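Local atomic coordinates of Serine/threonine-protein kinase-like protein ACR4 (Arabidopsis thaliana, PDB entry 7A0J), a protein that acts as a plant membrane receptor kinase that pairs with the CLE40 peptide to control formative cell divisions in root meristems. Residues I270-C283 / L286-G299. Residues are numbered along the deposited sequence; the frame is centred on the assembly and turned at random.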
loop_
_atom_site.group_PDB
_atom_site.type_symbol
_atom_site.label_atom_id
_atom_site.label_comp_id
_atom_site.label_asym_id
_atom_site.label_seq_id
_atom_site.Cartn_x
_atom_site.Cartn_y
_atom_site.Cartn_z
ATOM N N ILE A 270 -0.917 16.145 -16.456
ATOM C CA ILE A 270 -1.638 14.836 -16.495
ATOM C C ILE A 270 -2.699 14.807 -15.390
ATOM O O ILE A 270 -2.447 15.381 -14.314
ATOM C CB ILE A 270 -0.655 13.657 -16.349
ATOM C CG1 ILE A 270 0.520 13.761 -17.325
ATOM C CG2 ILE A 270 -1.387 12.328 -16.488
ATOM C CD1 ILE A 270 1.623 12.766 -17.058
ATOM N N GLY A 271 -3.828 14.141 -15.652
ATOM C CA GLY A 271 -4.865 13.822 -14.652
ATOM C C GLY A 271 -4.958 12.325 -14.410
ATOM O O GLY A 271 -5.584 11.631 -15.234
ATOM N N PHE A 272 -4.343 11.846 -13.325
ATOM C CA PHE A 272 -4.380 10.430 -12.873
ATOM C C PHE A 272 -5.646 10.198 -12.043
ATOM O O PHE A 272 -6.133 11.163 -11.420
ATOM C CB PHE A 272 -3.144 10.092 -12.035
ATOM C CG PHE A 272 -1.822 10.281 -12.734
ATOM C CD1 PHE A 272 -1.417 9.414 -13.738
ATOM C CD2 PHE A 272 -0.970 11.315 -12.374
ATOM C CE1 PHE A 272 -0.195 9.580 -14.371
ATOM C CE2 PHE A 272 0.251 11.480 -13.008
ATOM C CZ PHE A 272 0.637 10.613 -14.004
ATOM N N TYR A 273 -6.156 8.961 -12.033
ATOM C CA TYR A 273 -7.289 8.528 -11.173
ATOM C C TYR A 273 -6.757 7.754 -9.958
ATOM O O TYR A 273 -7.554 7.521 -9.029
ATOM C CB TYR A 273 -8.329 7.746 -11.984
ATOM C CG TYR A 273 -8.010 6.303 -12.284
ATOM C CD1 TYR A 273 -8.187 5.313 -11.329
ATOM C CD2 TYR A 273 -7.580 5.914 -13.544
ATOM C CE1 TYR A 273 -7.910 3.983 -11.604
ATOM C CE2 TYR A 273 -7.303 4.588 -13.837
ATOM C CZ TYR A 273 -7.468 3.618 -12.864
ATOM O OH TYR A 273 -7.197 2.308 -13.144
ATOM N N ASP A 274 -5.471 7.380 -9.949
ATOM C CA ASP A 274 -4.828 6.677 -8.804
ATOM C C ASP A 274 -3.298 6.737 -8.928
ATOM O O ASP A 274 -2.798 6.917 -10.056
ATOM C CB ASP A 274 -5.316 5.229 -8.707
ATOM C CG ASP A 274 -5.274 4.652 -7.301
ATOM O OD1 ASP A 274 -4.745 5.332 -6.398
ATOM O OD2 ASP A 274 -5.780 3.527 -7.121
ATOM N N LEU A 275 -2.597 6.601 -7.796
ATOM C CA LEU A 275 -1.111 6.562 -7.701
ATOM C C LEU A 275 -0.678 5.311 -6.932
ATOM O O LEU A 275 -1.482 4.792 -6.134
ATOM C CB LEU A 275 -0.597 7.812 -6.979
ATOM C CG LEU A 275 -0.776 9.146 -7.702
ATOM C CD1 LEU A 275 -0.186 10.279 -6.876
ATOM C CD2 LEU A 275 -0.151 9.117 -9.090
ATOM N N ALA A 276 0.556 4.861 -7.176
ATOM C CA ALA A 276 1.290 3.850 -6.379
ATOM C C ALA A 276 2.728 4.341 -6.185
ATOM O O ALA A 276 3.251 5.008 -7.098
ATOM C CB ALA A 276 1.248 2.507 -7.066
ATOM N N ALA A 277 3.328 4.043 -5.031
ATOM C CA ALA A 277 4.692 4.482 -4.658
ATOM C C ALA A 277 5.548 3.264 -4.299
ATOM O O ALA A 277 5.061 2.393 -3.551
ATOM C CB ALA A 277 4.626 5.466 -3.517
ATOM N N GLY A 278 6.760 3.204 -4.860
ATOM C CA GLY A 278 7.862 2.333 -4.406
ATOM C C GLY A 278 8.802 3.118 -3.510
ATOM O O GLY A 278 8.366 4.160 -2.983
ATOM N N ASN A 279 10.050 2.667 -3.364
ATOM C CA ASN A 279 11.055 3.310 -2.474
ATOM C C ASN A 279 11.424 4.694 -3.025
ATOM O O ASN A 279 11.360 5.663 -2.242
ATOM C CB ASN A 279 12.287 2.426 -2.234
ATOM C CG ASN A 279 12.917 1.862 -3.492
ATOM O OD1 ASN A 279 12.493 2.165 -4.605
ATOM N ND2 ASN A 279 13.931 1.030 -3.321
ATOM N N TYR A 280 11.780 4.792 -4.312
ATOM C CA TYR A 280 12.378 6.008 -4.930
ATOM C C TYR A 280 11.718 6.339 -6.276
ATOM O O TYR A 280 12.375 6.990 -7.114
ATOM C CB TYR A 280 13.889 5.822 -5.100
ATOM C CG TYR A 280 14.626 5.512 -3.822
ATOM C CD1 TYR A 280 14.734 6.458 -2.816
ATOM C CD2 TYR A 280 15.210 4.274 -3.613
ATOM C CE1 TYR A 280 15.406 6.183 -1.634
ATOM C CE2 TYR A 280 15.884 3.982 -2.438
ATOM C CZ TYR A 280 15.984 4.940 -1.445
ATOM O OH TYR A 280 16.649 4.661 -0.286
ATOM N N PHE A 281 10.458 5.944 -6.476
ATOM C CA PHE A 281 9.688 6.252 -7.710
ATOM C C PHE A 281 8.190 6.037 -7.472
ATOM O O PHE A 281 7.812 5.177 -6.649
ATOM C CB PHE A 281 10.187 5.404 -8.882
ATOM C CG PHE A 281 10.056 3.919 -8.668
ATOM C CD1 PHE A 281 11.013 3.222 -7.948
ATOM C CD2 PHE A 281 8.972 3.223 -9.180
ATOM C CE1 PHE A 281 10.888 1.856 -7.744
ATOM C CE2 PHE A 281 8.851 1.858 -8.977
ATOM C CZ PHE A 281 9.806 1.179 -8.256
ATOM N N THR A 282 7.374 6.811 -8.192
ATOM C CA THR A 282 5.890 6.794 -8.149
ATOM C C THR A 282 5.364 6.500 -9.555
ATOM O O THR A 282 5.987 6.967 -10.528
ATOM C CB THR A 282 5.352 8.125 -7.605
ATOM O OG1 THR A 282 5.848 8.265 -6.275
ATOM C CG2 THR A 282 3.841 8.218 -7.600
ATOM N N CYS A 283 4.264 5.753 -9.645
ATOM C CA CYS A 283 3.527 5.470 -10.903
ATOM C C CYS A 283 2.076 5.936 -10.750
ATOM O O CYS A 283 1.508 5.753 -9.659
ATOM C CB CYS A 283 3.581 3.988 -11.252
ATOM S SG CYS A 283 5.272 3.368 -11.452
ATOM N N LEU A 286 -3.795 6.637 -15.880
ATOM C CA LEU A 286 -4.746 7.548 -16.575
ATOM C C LEU A 286 -6.020 6.770 -16.913
ATOM O O LEU A 286 -7.119 7.279 -16.621
ATOM C CB LEU A 286 -4.100 8.095 -17.853
ATOM C CG LEU A 286 -3.052 9.190 -17.657
ATOM C CD1 LEU A 286 -1.716 8.601 -17.232
ATOM C CD2 LEU A 286 -2.889 10.007 -18.929
ATOM N N THR A 287 -5.860 5.589 -17.518
ATOM C CA THR A 287 -6.962 4.717 -18.006
ATOM C C THR A 287 -6.519 3.250 -17.946
ATOM O O THR A 287 -5.357 2.997 -17.567
ATOM C CB THR A 287 -7.393 5.137 -19.418
ATOM O OG1 THR A 287 -8.393 4.224 -19.873
ATOM C CG2 THR A 287 -6.246 5.173 -20.405
ATOM N N GLY A 288 -7.417 2.330 -18.312
ATOM C CA GLY A 288 -7.178 0.874 -18.321
ATOM C C GLY A 288 -6.946 0.335 -19.723
ATOM O O GLY A 288 -7.287 -0.842 -19.962
ATOM N N THR A 289 -6.398 1.159 -20.623
ATOM C CA THR A 289 -5.935 0.752 -21.977
ATOM C C THR A 289 -4.631 -0.039 -21.824
ATOM O O THR A 289 -3.888 0.238 -20.861
ATOM C CB THR A 289 -5.765 1.967 -22.898
ATOM N N SER A 290 -4.377 -0.990 -22.729
ATOM C CA SER A 290 -3.191 -1.889 -22.718
ATOM C C SER A 290 -1.920 -1.069 -22.976
ATOM O O SER A 290 -1.609 -0.817 -24.160
ATOM C CB SER A 290 -3.341 -3.002 -23.726
ATOM N N MET A 291 -1.227 -0.663 -21.905
ATOM C CA MET A 291 0.028 0.135 -21.966
ATOM C C MET A 291 0.836 -0.057 -20.677
ATOM O O MET A 291 0.231 -0.392 -19.639
ATOM C CB MET A 291 -0.276 1.627 -22.153
ATOM C CG MET A 291 -0.927 2.283 -20.945
ATOM S SD MET A 291 -1.286 4.039 -21.212
ATOM C CE MET A 291 -2.491 3.929 -22.535
ATOM N N SER A 292 2.152 0.167 -20.749
ATOM C CA SER A 292 3.075 0.187 -19.585
ATOM C C SER A 292 2.807 1.452 -18.771
ATOM O O SER A 292 2.319 2.442 -19.308
ATOM C CB SER A 292 4.515 0.075 -20.027
ATOM O OG SER A 292 4.907 1.201 -20.797
ATOM N N PRO A 293 3.109 1.463 -17.453
ATOM C CA PRO A 293 2.675 2.555 -16.579
ATOM C C PRO A 293 3.489 3.849 -16.740
ATOM O O PRO A 293 4.636 3.783 -17.150
ATOM C CB PRO A 293 2.868 1.960 -15.177
ATOM C CG PRO A 293 4.032 1.007 -15.340
ATOM C CD PRO A 293 3.879 0.436 -16.735
ATOM N N VAL A 294 2.870 4.986 -16.408
ATOM C CA VAL A 294 3.522 6.329 -16.361
ATOM C C VAL A 294 4.187 6.476 -14.988
ATOM O O VAL A 294 3.455 6.645 -13.996
ATOM C CB VAL A 294 2.515 7.465 -16.628
ATOM C CG1 VAL A 294 3.196 8.825 -16.639
ATOM C CG2 VAL A 294 1.739 7.245 -17.917
ATOM N N CYS A 295 5.520 6.401 -14.937
ATOM C CA CYS A 295 6.319 6.405 -13.683
ATOM C C CYS A 295 7.437 7.445 -13.769
ATOM O O CYS A 295 7.930 7.703 -14.885
ATOM C CB CYS A 295 6.914 5.031 -13.398
ATOM S SG CYS A 295 5.681 3.707 -13.420
ATOM N N TRP A 296 7.809 8.010 -12.620
ATOM C CA TRP A 296 8.887 9.023 -12.472
ATOM C C TRP A 296 9.643 8.785 -11.163
ATOM O O TRP A 296 9.009 8.345 -10.181
ATOM C CB TRP A 296 8.309 10.440 -12.580
ATOM C CG TRP A 296 7.419 10.846 -11.446
ATOM C CD1 TRP A 296 7.774 11.517 -10.311
ATOM C CD2 TRP A 296 6.001 10.624 -11.352
ATOM N NE1 TRP A 296 6.677 11.717 -9.516
ATOM C CE2 TRP A 296 5.575 11.183 -10.129
ATOM C CE3 TRP A 296 5.053 10.002 -12.175
ATOM C CZ2 TRP A 296 4.244 11.139 -9.714
ATOM C CZ3 TRP A 296 3.738 9.958 -11.764
ATOM C CH2 TRP A 296 3.342 10.520 -10.549
ATOM N N GLY A 297 10.957 9.031 -11.177
ATOM C CA GLY A 297 11.854 8.867 -10.019
ATOM C C GLY A 297 11.973 10.156 -9.229
ATOM O O GLY A 297 11.913 11.235 -9.852
ATOM N N LEU A 298 12.123 10.052 -7.905
ATOM C CA LEU A 298 12.304 11.211 -6.988
ATOM C C LEU A 298 12.914 10.722 -5.666
ATOM O O LEU A 298 12.154 10.313 -4.766
ATOM C CB LEU A 298 10.965 11.940 -6.802
ATOM C CG LEU A 298 9.781 11.144 -6.243
ATOM C CD1 LEU A 298 8.619 12.077 -5.936
ATOM C CD2 LEU A 298 9.324 10.047 -7.195
ATOM N N GLY A 299 14.248 10.746 -5.574
ATOM C CA GLY A 299 15.023 10.262 -4.414
ATOM C C GLY A 299 16.210 9.419 -4.846
ATOM O O GLY A 299 17.361 9.785 -4.604
#
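The indole of W296 lies over the side chain of T282: T282 CB sits 4.2 Å from the centroid of the six-membered ring and 26° off its normal, a CH-pi contact, and T282 O also lies over one face, displaced toward the rim. L275 CD2 meets the indole edge at CH2, near the ring plane. The F272 ring is almost parallel to the indole, with planes at 26°, but slid past it. The centroids are 5.8 Å apart, so apolar contact between F272 CZ and W296 CZ3 takes the place of true stacking. I270 CG2 rests over one face of F272, V294 CG1 touches its edge at CZ, and L286 CD1 reaches CE1. With CG of W296 placed between its backbone N and carbonyl carbon (W296 chi1 68°), the indole runs alongside T282, both side chains pointing the same way; A253 and C255 also touch W296. Without the indole, as with an alanine at this position, T282 and the F272 ring would probably lose their shared aromatic neighbour, leaving a gap where T282 CG2, L275 CD2 and F272 CZ now meet it. The backbones beneath are held by a reciprocal pair of bonds, T282 N to W296 O and W296 N to T282 O, both 3.0 Å. L298 N to Y280 O is the next bond along the hairpin. On the other face of this hairpin, C283 SG and C295 SG form a disulfide (2.0 Å) across a non-hydrogen-bonded pair. Antiparallel strands 281-285 and 294-297, together with 274-277, make a three-stranded antiparallel sheet within the seventh repeat, consistent with a blade of the beta-propeller ectodomain, its hairpin cross-linked by a disulfide.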